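Local coordinates for protein heme oxygenase (Chlamydomonas reinhardtii, PDB 4RAJ) that probably catalyses the oxygen-dependent opening of heme to biliverdin, and is captured here without heme, at residues A138-Q147 and L210-N221; K84-L93 and L187-W198. All coordinates share one frame; numbering follows the deposited sequence.

Overall arrangement
From the N terminus, the chain first supplies K84-L93, the short helix 86-89 with the turns around it, then A138-Q147 at the start of helix 140-151, then L187-W198 on helix 184-200, and last L210-N221 on helix 204-227. Interaction 2 joins the first of these to the third across 93 intervening residues; interaction 1 joins the second to the fourth across 62, so the two closures cross. Their centres lie about 15 Å apart, yet they touch: L141 CD1 is 3.5 Å from F85 CE1, and V144 CG1 is 3.5 Å from F191 CE2. Together they tie three helices and the 84-93 segment into one all-helical body.

Interaction 1 (A138-Q147 and L210-N221); sequences ALLLAHVYTQ and LLSEHLAAFGHN
Q147 and N221 meet through their amides from opposite directions, each donating to the other. Q147 NE2 reaches N221 OD1 at 2.8 Å, nearly straight at 176°, and N221 ND2 returns a bond to Q147 OE1 at 2.9 Å. Each acceptor lies in the donor's amide plane, but the two planes are turned 44° apart, giving a twisted cyclic pair. One turn back from Q147 and two from N221, the H143 ring and the E213 carboxylate are almost coplanar: NE2 points at the anti lone pair of OE1, 2.6 Å away. Y125 holds H143 ND1 and H128 also donates to E213 OE1, so both ring nitrogens have partners and the carboxylate oxygen is gripped twice. These bonds span helices 140-151 and 204-227 of the heme oxygenase fold; the axes of 140-147 and 210-221 cross at -47°, 8.1 Å apart at closest. A142 sits at the closest backbone approach, its CA 5.2 Å from H214 CA and its CB only 3.4 Å from L210 O. T146 OG1 accepts from H214 ND1 at 2.8 Å and donates to A142 O, which also accepts from T146 N. T146 CG2, anti to the backbone N, rests against A217 CB and over one face of the F218 ring. T146, Q147, F218 and N221 line a pocket occupied by a polyether, probably from the crystallisation liquor, to which N221 ND2 also donates.

Interaction 2 (K84-L93 and L187-W198); sequences KFKDVLKGGL and LRSAFKKQFDEW
The backbones of K84-L93 and helix 187-198 come nearest at V88 and F191, whose CA atoms are 5.9 Å apart, and diverge to 8.6 Å between the CA atoms of K84 and W198. The F85 ring sits between the two segments. It and the Q194 amide lie stacked, planes 11° apart, with Q194 CG over one face at 3.6 Å from F85 CE2. The F85 edge meets the face of W198 in a T-shaped pair, planes at 86°, CE1 3.7 Å from W198 CG; F191 joins obliquely to complete an aromatic cluster. Q194, with CG anti to its backbone N (chi1 -177°) and the chain extended beyond, carries NE2 toward K84 O, where the modelled hydrogen bond of 2.5 Å is too short for its length to be trusted; OE1 receives a water that also accepts from V88 N. V88 CG2 packs on F191 CD2 at 3.8 Å. At the far end, L187 spreads its methyls over the G91-G92 backbone, CD2 3.6 Å from G91 O, and L93 slides alongside in the opposite direction. Beyond this interface, F191 also packs on L149 of helix 140-151, F195 on helix 20-27, and K86 and K90 rest on L75 of helix 50-76.

Interaction 1 (A138-Q147 and L210-N221)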
loop_
_atom_site.group_PDB
_atom_site.type_symbol
_atom_site.label_atom_id
_atom_site.label_comp_id
_atom_site.label_asym_id
_atom_site.label_seq_id
_atom_site.Cartn_x
_atom_site.Cartn_y
_atom_site.Cartn_z
ATOM N N ALA A 138 16.625 3.323 1.345
ATOM C CA ALA A 138 16.144 3.155 2.715
ATOM C C ALA A 138 14.783 3.843 2.964
ATOM O O ALA A 138 13.984 3.361 3.777
ATOM C CB ALA A 138 17.188 3.675 3.712
ATOM N N LEU A 139 14.524 4.954 2.266
ATOM C CA LEU A 139 13.295 5.728 2.464
ATOM C C LEU A 139 12.055 4.963 1.976
ATOM O O LEU A 139 10.930 5.277 2.370
ATOM C CB LEU A 139 13.383 7.096 1.755
ATOM C CG LEU A 139 14.470 8.039 2.297
ATOM C CD1 LEU A 139 14.394 9.472 1.706
ATOM C CD2 LEU A 139 14.420 8.083 3.823
ATOM N N LEU A 140 12.274 3.970 1.120
ATOM C CA LEU A 140 11.203 3.063 0.695
ATOM C C LEU A 140 10.581 2.336 1.889
ATOM O O LEU A 140 9.396 1.965 1.866
ATOM C CB LEU A 140 11.743 2.035 -0.309
ATOM C CG LEU A 140 12.138 2.538 -1.699
ATOM C CD1 LEU A 140 12.819 1.410 -2.523
ATOM C CD2 LEU A 140 10.915 3.106 -2.412
ATOM N N LEU A 141 11.367 2.142 2.945
ATOM C CA LEU A 141 10.883 1.390 4.101
ATOM C C LEU A 141 9.803 2.154 4.855
ATOM O O LEU A 141 8.938 1.545 5.488
ATOM C CB LEU A 141 12.051 1.021 5.034
ATOM C CG LEU A 141 13.124 0.073 4.479
ATOM C CD1 LEU A 141 14.333 0.042 5.417
ATOM C CD2 LEU A 141 12.591 -1.341 4.276
ATOM N N ALA A 142 9.826 3.487 4.758
ATOM C CA ALA A 142 8.772 4.310 5.324
ATOM C C ALA A 142 7.482 4.099 4.560
ATOM O O ALA A 142 6.397 4.152 5.143
ATOM C CB ALA A 142 9.170 5.798 5.304
ATOM N N HIS A 143 7.590 3.863 3.256
ATOM C CA HIS A 143 6.388 3.610 2.481
ATOM C C HIS A 143 5.845 2.200 2.666
ATOM O O HIS A 143 4.632 1.986 2.576
ATOM C CB HIS A 143 6.603 3.894 0.996
ATOM C CG HIS A 143 6.901 5.327 0.698
ATOM N ND1 HIS A 143 6.223 6.026 -0.276
ATOM C CD2 HIS A 143 7.895 6.143 1.119
ATOM C CE1 HIS A 143 6.696 7.258 -0.337
ATOM N NE2 HIS A 143 7.727 7.348 0.483
ATOM N N VAL A 144 6.731 1.254 2.923
ATOM C CA VAL A 144 6.301 -0.075 3.335
ATOM C C VAL A 144 5.523 0.028 4.640
ATOM O O VAL A 144 4.457 -0.569 4.790
ATOM C CB VAL A 144 7.497 -1.025 3.532
ATOM C CG1 VAL A 144 7.034 -2.363 4.136
ATOM C CG2 VAL A 144 8.213 -1.247 2.213
ATOM N N TYR A 145 6.057 0.808 5.580
ATOM C CA TYR A 145 5.432 0.947 6.892
ATOM C C TYR A 145 3.997 1.445 6.754
ATOM O O TYR A 145 3.075 0.916 7.389
ATOM C CB TYR A 145 6.252 1.891 7.798
ATOM C CG TYR A 145 5.606 2.120 9.147
ATOM C CD1 TYR A 145 5.495 1.083 10.064
ATOM C CD2 TYR A 145 5.120 3.369 9.514
ATOM C CE1 TYR A 145 4.901 1.275 11.304
ATOM C CE2 TYR A 145 4.527 3.574 10.761
ATOM C CZ TYR A 145 4.422 2.518 11.650
ATOM O OH TYR A 145 3.837 2.695 12.887
ATOM N N THR A 146 3.812 2.427 5.876
ATOM C CA THR A 146 2.522 3.054 5.639
ATOM C C THR A 146 1.546 2.200 4.832
ATOM O O THR A 146 0.389 2.045 5.213
ATOM C CB THR A 146 2.693 4.380 4.886
ATOM O OG1 THR A 146 3.669 5.199 5.563
ATOM C CG2 THR A 146 1.365 5.126 4.795
ATOM N N GLN A 147 2.031 1.676 3.709
ATOM C CA GLN A 147 1.200 0.996 2.715
ATOM C C GLN A 147 0.975 -0.467 3.050
ATOM O O GLN A 147 -0.158 -0.929 3.145
ATOM C CB GLN A 147 1.845 1.101 1.327
ATOM C CG GLN A 147 2.158 2.552 0.862
ATOM C CD GLN A 147 0.920 3.310 0.445
ATOM O OE1 GLN A 147 -0.200 2.868 0.691
ATOM N NE2 GLN A 147 1.111 4.462 -0.209
ATOM N N LEU A 210 12.411 9.658 7.146
ATOM C CA LEU A 210 11.455 8.557 7.220
ATOM C C LEU A 210 10.097 9.060 7.687
ATOM O O LEU A 210 9.058 8.643 7.174
ATOM C CB LEU A 210 11.978 7.458 8.154
ATOM C CG LEU A 210 13.219 6.731 7.631
ATOM C CD1 LEU A 210 13.912 5.945 8.742
ATOM C CD2 LEU A 210 12.813 5.801 6.485
ATOM N N LEU A 211 10.105 9.960 8.662
ATOM C CA LEU A 211 8.883 10.650 9.082
ATOM C C LEU A 211 8.251 11.363 7.887
ATOM O O LEU A 211 7.057 11.215 7.634
ATOM C CB LEU A 211 9.175 11.655 10.217
ATOM C CG LEU A 211 8.012 12.552 10.670
ATOM C CD1 LEU A 211 6.770 11.707 10.834
ATOM C CD2 LEU A 211 8.339 13.253 11.980
ATOM N N SER A 212 9.054 12.136 7.158
ATOM C CA SER A 212 8.533 12.892 6.031
ATOM C C SER A 212 7.946 11.970 4.968
ATOM O O SER A 212 6.911 12.271 4.400
ATOM C CB SER A 212 9.619 13.769 5.419
ATOM O OG SER A 212 9.977 14.802 6.312
ATOM N N GLU A 213 8.605 10.849 4.701
ATOM C CA GLU A 213 8.135 9.963 3.650
ATOM C C GLU A 213 6.859 9.229 4.069
ATOM O O GLU A 213 6.013 8.950 3.231
ATOM C CB GLU A 213 9.231 8.974 3.255
ATOM C CG GLU A 213 10.350 9.650 2.454
ATOM C CD GLU A 213 9.851 10.283 1.163
ATOM O OE1 GLU A 213 9.011 9.664 0.465
ATOM O OE2 GLU A 213 10.298 11.408 0.849
ATOM N N HIS A 214 6.736 8.932 5.362
ATOM C CA HIS A 214 5.517 8.360 5.951
ATOM C C HIS A 214 4.320 9.301 5.696
ATOM O O HIS A 214 3.268 8.873 5.230
ATOM C CB HIS A 214 5.750 8.123 7.455
ATOM C CG HIS A 214 4.539 7.696 8.232
ATOM N ND1 HIS A 214 3.873 6.512 7.996
ATOM C CD2 HIS A 214 3.910 8.280 9.282
ATOM C CE1 HIS A 214 2.877 6.390 8.859
ATOM N NE2 HIS A 214 2.870 7.455 9.642
ATOM N N LEU A 215 4.493 10.589 5.987
ATOM C CA LEU A 215 3.431 11.561 5.735
ATOM C C LEU A 215 3.143 11.664 4.238
ATOM O O LEU A 215 1.995 11.840 3.825
ATOM C CB LEU A 215 3.819 12.939 6.296
ATOM C CG LEU A 215 4.021 13.002 7.805
ATOM C CD1 LEU A 215 4.543 14.389 8.196
ATOM C CD2 LEU A 215 2.721 12.679 8.532
ATOM N N ALA A 216 4.196 11.572 3.426
ATOM C CA ALA A 216 4.049 11.724 1.976
ATOM C C ALA A 216 3.205 10.596 1.395
ATOM O O ALA A 216 2.461 10.806 0.436
ATOM C CB ALA A 216 5.413 11.766 1.281
ATOM N N ALA A 217 3.325 9.404 1.972
ATOM C CA ALA A 217 2.542 8.265 1.489
ATOM C C ALA A 217 1.056 8.525 1.687
ATOM O O ALA A 217 0.255 8.246 0.795
ATOM C CB ALA A 217 2.972 6.978 2.190
ATOM N N PHE A 218 0.678 9.076 2.840
ATOM C CA PHE A 218 -0.718 9.475 3.047
ATOM C C PHE A 218 -1.122 10.525 2.018
ATOM O O PHE A 218 -2.200 10.459 1.425
ATOM C CB PHE A 218 -0.945 10.034 4.454
ATOM C CG PHE A 218 -1.037 8.989 5.518
ATOM C CD1 PHE A 218 -2.257 8.393 5.817
ATOM C CD2 PHE A 218 0.086 8.608 6.237
ATOM C CE1 PHE A 218 -2.354 7.429 6.808
ATOM C CE2 PHE A 218 -0.003 7.638 7.227
ATOM C CZ PHE A 218 -1.223 7.047 7.508
ATOM N N GLY A 219 -0.252 11.507 1.822
ATOM C CA GLY A 219 -0.543 12.584 0.892
ATOM C C GLY A 219 -0.771 12.080 -0.522
ATOM O O GLY A 219 -1.733 12.492 -1.196
ATOM N N HIS A 220 0.113 11.191 -0.972
ATOM C CA HIS A 220 -0.010 10.608 -2.302
ATOM C C HIS A 220 -1.295 9.792 -2.414
ATOM O O HIS A 220 -2.012 9.877 -3.413
ATOM C CB HIS A 220 1.206 9.740 -2.617
ATOM C CG HIS A 220 2.425 10.523 -3.003
ATOM N ND1 HIS A 220 2.524 11.196 -4.203
ATOM C CD2 HIS A 220 3.598 10.730 -2.355
ATOM C CE1 HIS A 220 3.702 11.794 -4.272
ATOM N NE2 HIS A 220 4.375 11.523 -3.165
ATOM N N ASN A 221 -1.559 8.963 -1.400
ATOM C CA ASN A 221 -2.742 8.120 -1.408
ATOM C C ASN A 221 -3.992 8.965 -1.496
ATOM O O ASN A 221 -4.909 8.658 -2.247
ATOM C CB ASN A 221 -2.800 7.233 -0.156
ATOM C CG ASN A 221 -1.922 6.009 -0.273
ATOM O OD1 ASN A 221 -1.106 5.911 -1.184
ATOM N ND2 ASN A 221 -2.081 5.069 0.653
#

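Interaction 2 (K84-L93 and L187-W198)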
loop_
_atom_site.group_PDB
_atom_site.type_symbol
_atom_site.label_atom_id
_atom_site.label_comp_id
_atom_site.label_asym_id
_atom_site.label_seq_id
_atom_site.Cartn_x
_atom_site.Cartn_y
_atom_site.Cartn_z
ATOM N N LYS A 84 18.614 -5.695 4.822
ATOM C CA LYS A 84 18.400 -6.123 6.197
ATOM C C LYS A 84 16.965 -6.577 6.416
ATOM O O LYS A 84 16.694 -7.355 7.325
ATOM C CB LYS A 84 18.759 -5.004 7.176
ATOM C CG LYS A 84 20.253 -4.723 7.244
ATOM C CD LYS A 84 20.566 -3.592 8.214
ATOM C CE LYS A 84 22.068 -3.380 8.366
ATOM N NZ LYS A 84 22.731 -4.544 9.001
ATOM N N PHE A 85 16.056 -6.104 5.564
ATOM C CA PHE A 85 14.626 -6.366 5.703
ATOM C C PHE A 85 14.130 -7.463 4.757
ATOM O O PHE A 85 12.935 -7.741 4.710
ATOM C CB PHE A 85 13.819 -5.079 5.445
ATOM C CG PHE A 85 13.912 -4.065 6.559
ATOM C CD1 PHE A 85 15.065 -3.313 6.742
ATOM C CD2 PHE A 85 12.848 -3.877 7.428
ATOM C CE1 PHE A 85 15.162 -2.386 7.780
ATOM C CE2 PHE A 85 12.927 -2.953 8.458
ATOM C CZ PHE A 85 14.088 -2.196 8.633
ATOM N N LYS A 86 15.042 -8.064 3.999
ATOM C CA LYS A 86 14.661 -9.061 2.996
ATOM C C LYS A 86 13.689 -10.122 3.521
ATOM O O LYS A 86 12.680 -10.410 2.877
ATOM C CB LYS A 86 15.907 -9.745 2.427
ATOM C CG LYS A 86 15.599 -10.861 1.437
ATOM C CD LYS A 86 16.682 -10.949 0.376
ATOM C CE LYS A 86 16.458 -12.117 -0.567
ATOM N NZ LYS A 86 17.405 -12.068 -1.718
ATOM N N ASP A 87 13.963 -10.693 4.690
ATOM C CA ASP A 87 13.087 -11.756 5.199
ATOM C C ASP A 87 11.658 -11.268 5.505
ATOM O O ASP A 87 10.690 -11.976 5.221
ATOM C CB ASP A 87 13.695 -12.402 6.443
ATOM C CG ASP A 87 14.963 -13.190 6.134
ATOM O OD1 ASP A 87 15.185 -13.543 4.953
ATOM O OD2 ASP A 87 15.733 -13.458 7.079
ATOM N N VAL A 88 11.522 -10.060 6.051
ATOM C CA VAL A 88 10.198 -9.546 6.400
ATOM C C VAL A 88 9.473 -8.997 5.158
ATOM O O VAL A 88 8.245 -8.996 5.093
ATOM C CB VAL A 88 10.273 -8.449 7.514
ATOM C CG1 VAL A 88 10.848 -9.032 8.811
ATOM C CG2 VAL A 88 11.093 -7.247 7.076
ATOM N N LEU A 89 10.232 -8.572 4.153
ATOM C CA LEU A 89 9.631 -8.061 2.918
ATOM C C LEU A 89 9.162 -9.167 1.979
ATOM O O LEU A 89 8.088 -9.083 1.379
ATOM C CB LEU A 89 10.627 -7.166 2.166
ATOM C CG LEU A 89 10.976 -5.822 2.785
ATOM C CD1 LEU A 89 12.108 -5.156 1.998
ATOM C CD2 LEU A 89 9.754 -4.929 2.805
ATOM N N LYS A 90 9.985 -10.199 1.843
ATOM C CA LYS A 90 9.764 -11.212 0.832
ATOM C C LYS A 90 9.034 -12.425 1.393
ATOM O O LYS A 90 8.994 -13.464 0.751
ATOM C CB LYS A 90 11.100 -11.637 0.216
ATOM C CG LYS A 90 11.938 -10.466 -0.313
ATOM C CD LYS A 90 11.269 -9.765 -1.485
ATOM C CE LYS A 90 11.030 -10.715 -2.638
ATOM N NZ LYS A 90 10.537 -9.993 -3.841
ATOM N N GLY A 91 8.446 -12.291 2.579
ATOM C CA GLY A 91 7.823 -13.439 3.225
ATOM C C GLY A 91 6.307 -13.397 3.280
ATOM O O GLY A 91 5.689 -14.095 4.088
ATOM N N GLY A 92 5.703 -12.584 2.422
ATOM C CA GLY A 92 4.255 -12.489 2.343
ATOM C C GLY A 92 3.685 -11.079 2.392
ATOM O O GLY A 92 2.491 -10.881 2.171
ATOM N N LEU A 93 4.516 -10.089 2.696
ATOM C CA LEU A 93 4.019 -8.730 2.780
ATOM C C LEU A 93 3.541 -8.185 1.442
ATOM O O LEU A 93 2.600 -7.384 1.404
ATOM C CB LEU A 93 5.096 -7.786 3.321
ATOM C CG LEU A 93 5.107 -7.302 4.772
ATOM C CD1 LEU A 93 6.064 -6.124 4.887
ATOM C CD2 LEU A 93 3.734 -6.926 5.297
ATOM N N LEU A 187 3.442 -10.807 10.137
ATOM C CA LEU A 187 4.179 -9.985 9.171
ATOM C C LEU A 187 4.273 -8.549 9.647
ATOM O O LEU A 187 5.321 -7.902 9.570
ATOM C CB LEU A 187 3.507 -10.028 7.799
ATOM C CG LEU A 187 3.596 -11.380 7.088
ATOM C CD1 LEU A 187 2.546 -11.448 5.986
ATOM C CD2 LEU A 187 4.986 -11.551 6.511
ATOM N N ARG A 188 3.163 -8.053 10.162
ATOM C CA ARG A 188 3.115 -6.671 10.604
ATOM C C ARG A 188 4.002 -6.450 11.835
ATOM O O ARG A 188 4.763 -5.482 11.870
ATOM C CB ARG A 188 1.667 -6.257 10.855
ATOM C CG ARG A 188 1.495 -5.198 11.888
ATOM C CD ARG A 188 0.176 -4.464 11.729
ATOM N NE ARG A 188 0.400 -3.064 12.074
ATOM C CZ ARG A 188 -0.491 -2.092 11.946
ATOM N NH1 ARG A 188 -1.690 -2.377 11.502
ATOM N NH2 ARG A 188 -0.190 -0.840 12.282
ATOM N N SER A 189 3.933 -7.340 12.826
ATOM C CA SER A 189 4.700 -7.141 14.054
ATOM C C SER A 189 6.203 -7.317 13.799
ATOM O O SER A 189 7.023 -6.597 14.372
ATOM C CB SER A 189 4.238 -8.096 15.157
ATOM O OG SER A 189 4.596 -9.431 14.854
ATOM N N ALA A 190 6.555 -8.267 12.934
ATOM C CA ALA A 190 7.957 -8.510 12.592
ATOM C C ALA A 190 8.573 -7.306 11.886
ATOM O O ALA A 190 9.714 -6.925 12.151
ATOM C CB ALA A 190 8.089 -9.759 11.722
ATOM N N PHE A 191 7.830 -6.721 10.956
ATOM C CA PHE A 191 8.335 -5.540 10.267
ATOM C C PHE A 191 8.477 -4.378 11.244
ATOM O O PHE A 191 9.479 -3.671 11.222
ATOM C CB PHE A 191 7.436 -5.130 9.107
ATOM C CG PHE A 191 7.972 -3.957 8.344
ATOM C CD1 PHE A 191 7.647 -2.656 8.718
ATOM C CD2 PHE A 191 8.867 -4.151 7.300
ATOM C CE1 PHE A 191 8.177 -1.563 8.036
ATOM C CE2 PHE A 191 9.407 -3.060 6.620
ATOM C CZ PHE A 191 9.051 -1.769 6.986
ATOM N N LYS A 192 7.468 -4.172 12.086
ATOM C CA LYS A 192 7.517 -3.083 13.058
ATOM C C LYS A 192 8.732 -3.184 13.966
ATOM O O LYS A 192 9.436 -2.207 14.187
ATOM C CB LYS A 192 6.270 -3.056 13.935
ATOM C CG LYS A 192 5.104 -2.312 13.374
ATOM C CD LYS A 192 4.311 -1.778 14.542
ATOM C CE LYS A 192 3.085 -1.034 14.095
ATOM N NZ LYS A 192 1.928 -1.965 14.057
ATOM N N LYS A 193 8.957 -4.373 14.504
ATOM C CA LYS A 193 10.073 -4.597 15.416
ATOM C C LYS A 193 11.405 -4.271 14.759
ATOM O O LYS A 193 12.234 -3.560 15.331
ATOM C CB LYS A 193 10.067 -6.047 15.907
ATOM C CG LYS A 193 11.204 -6.400 16.853
ATOM C CD LYS A 193 10.803 -7.562 17.757
ATOM C CE LYS A 193 11.972 -8.047 18.583
ATOM N NZ LYS A 193 13.050 -8.554 17.696
ATOM N N GLN A 194 11.607 -4.774 13.547
ATOM C CA GLN A 194 12.846 -4.494 12.839
ATOM C C GLN A 194 12.947 -3.033 12.405
ATOM O O GLN A 194 14.024 -2.450 12.470
ATOM C CB GLN A 194 12.998 -5.391 11.618
ATOM C CG GLN A 194 14.316 -5.163 10.897
ATOM C CD GLN A 194 14.640 -6.255 9.907
ATOM O OE1 GLN A 194 13.797 -7.098 9.594
ATOM N NE2 GLN A 194 15.872 -6.254 9.412
ATOM N N PHE A 195 11.837 -2.456 11.951
ATOM C CA PHE A 195 11.816 -1.051 11.539
ATOM C C PHE A 195 12.232 -0.141 12.694
ATOM O O PHE A 195 12.986 0.815 12.508
ATOM C CB PHE A 195 10.425 -0.664 11.025
ATOM C CG PHE A 195 10.363 0.693 10.357
ATOM C CD1 PHE A 195 11.083 0.951 9.200
ATOM C CD2 PHE A 195 9.546 1.684 10.861
ATOM C CE1 PHE A 195 11.008 2.190 8.572
ATOM C CE2 PHE A 195 9.469 2.921 10.235
ATOM C CZ PHE A 195 10.203 3.168 9.090
ATOM N N ASP A 196 11.755 -0.455 13.894
ATOM C CA ASP A 196 12.113 0.327 15.072
ATOM C C ASP A 196 13.572 0.137 15.479
ATOM O O ASP A 196 14.246 1.102 15.851
ATOM C CB ASP A 196 11.192 -0.023 16.239
ATOM C CG ASP A 196 9.927 0.807 16.242
ATOM O OD1 ASP A 196 9.898 1.860 15.563
ATOM O OD2 ASP A 196 8.967 0.425 16.939
ATOM N N GLU A 197 14.065 -1.097 15.400
ATOM C CA GLU A 197 15.454 -1.374 15.769
ATOM C C GLU A 197 16.441 -0.776 14.782
ATOM O O GLU A 197 17.444 -0.179 15.169
ATOM C CB GLU A 197 15.690 -2.879 15.878
ATOM C CG GLU A 197 15.471 -3.404 17.270
ATOM C CD GLU A 197 15.244 -4.895 17.295
ATOM O OE1 GLU A 197 15.686 -5.579 16.344
ATOM O OE2 GLU A 197 14.616 -5.372 18.265
ATOM N N TRP A 198 16.155 -0.954 13.501
ATOM C CA TRP A 198 17.002 -0.401 12.459
ATOM C C TRP A 198 16.925 1.139 12.470
ATOM O O TRP A 198 17.948 1.835 12.372
ATOM C CB TRP A 198 16.590 -0.974 11.100
ATOM C CG TRP A 198 17.173 -0.236 9.946
ATOM C CD1 TRP A 198 18.392 -0.444 9.367
ATOM C CD2 TRP A 198 16.562 0.838 9.224
ATOM N NE1 TRP A 198 18.580 0.436 8.330
ATOM C CE2 TRP A 198 17.468 1.234 8.218
ATOM C CE3 TRP A 198 15.330 1.500 9.326
ATOM C CZ2 TRP A 198 17.189 2.274 7.324
ATOM C CZ3 TRP A 198 15.053 2.534 8.435
ATOM C CH2 TRP A 198 15.978 2.902 7.445
HETATM O O HOH W 1 13.940 -9.206 7.706
#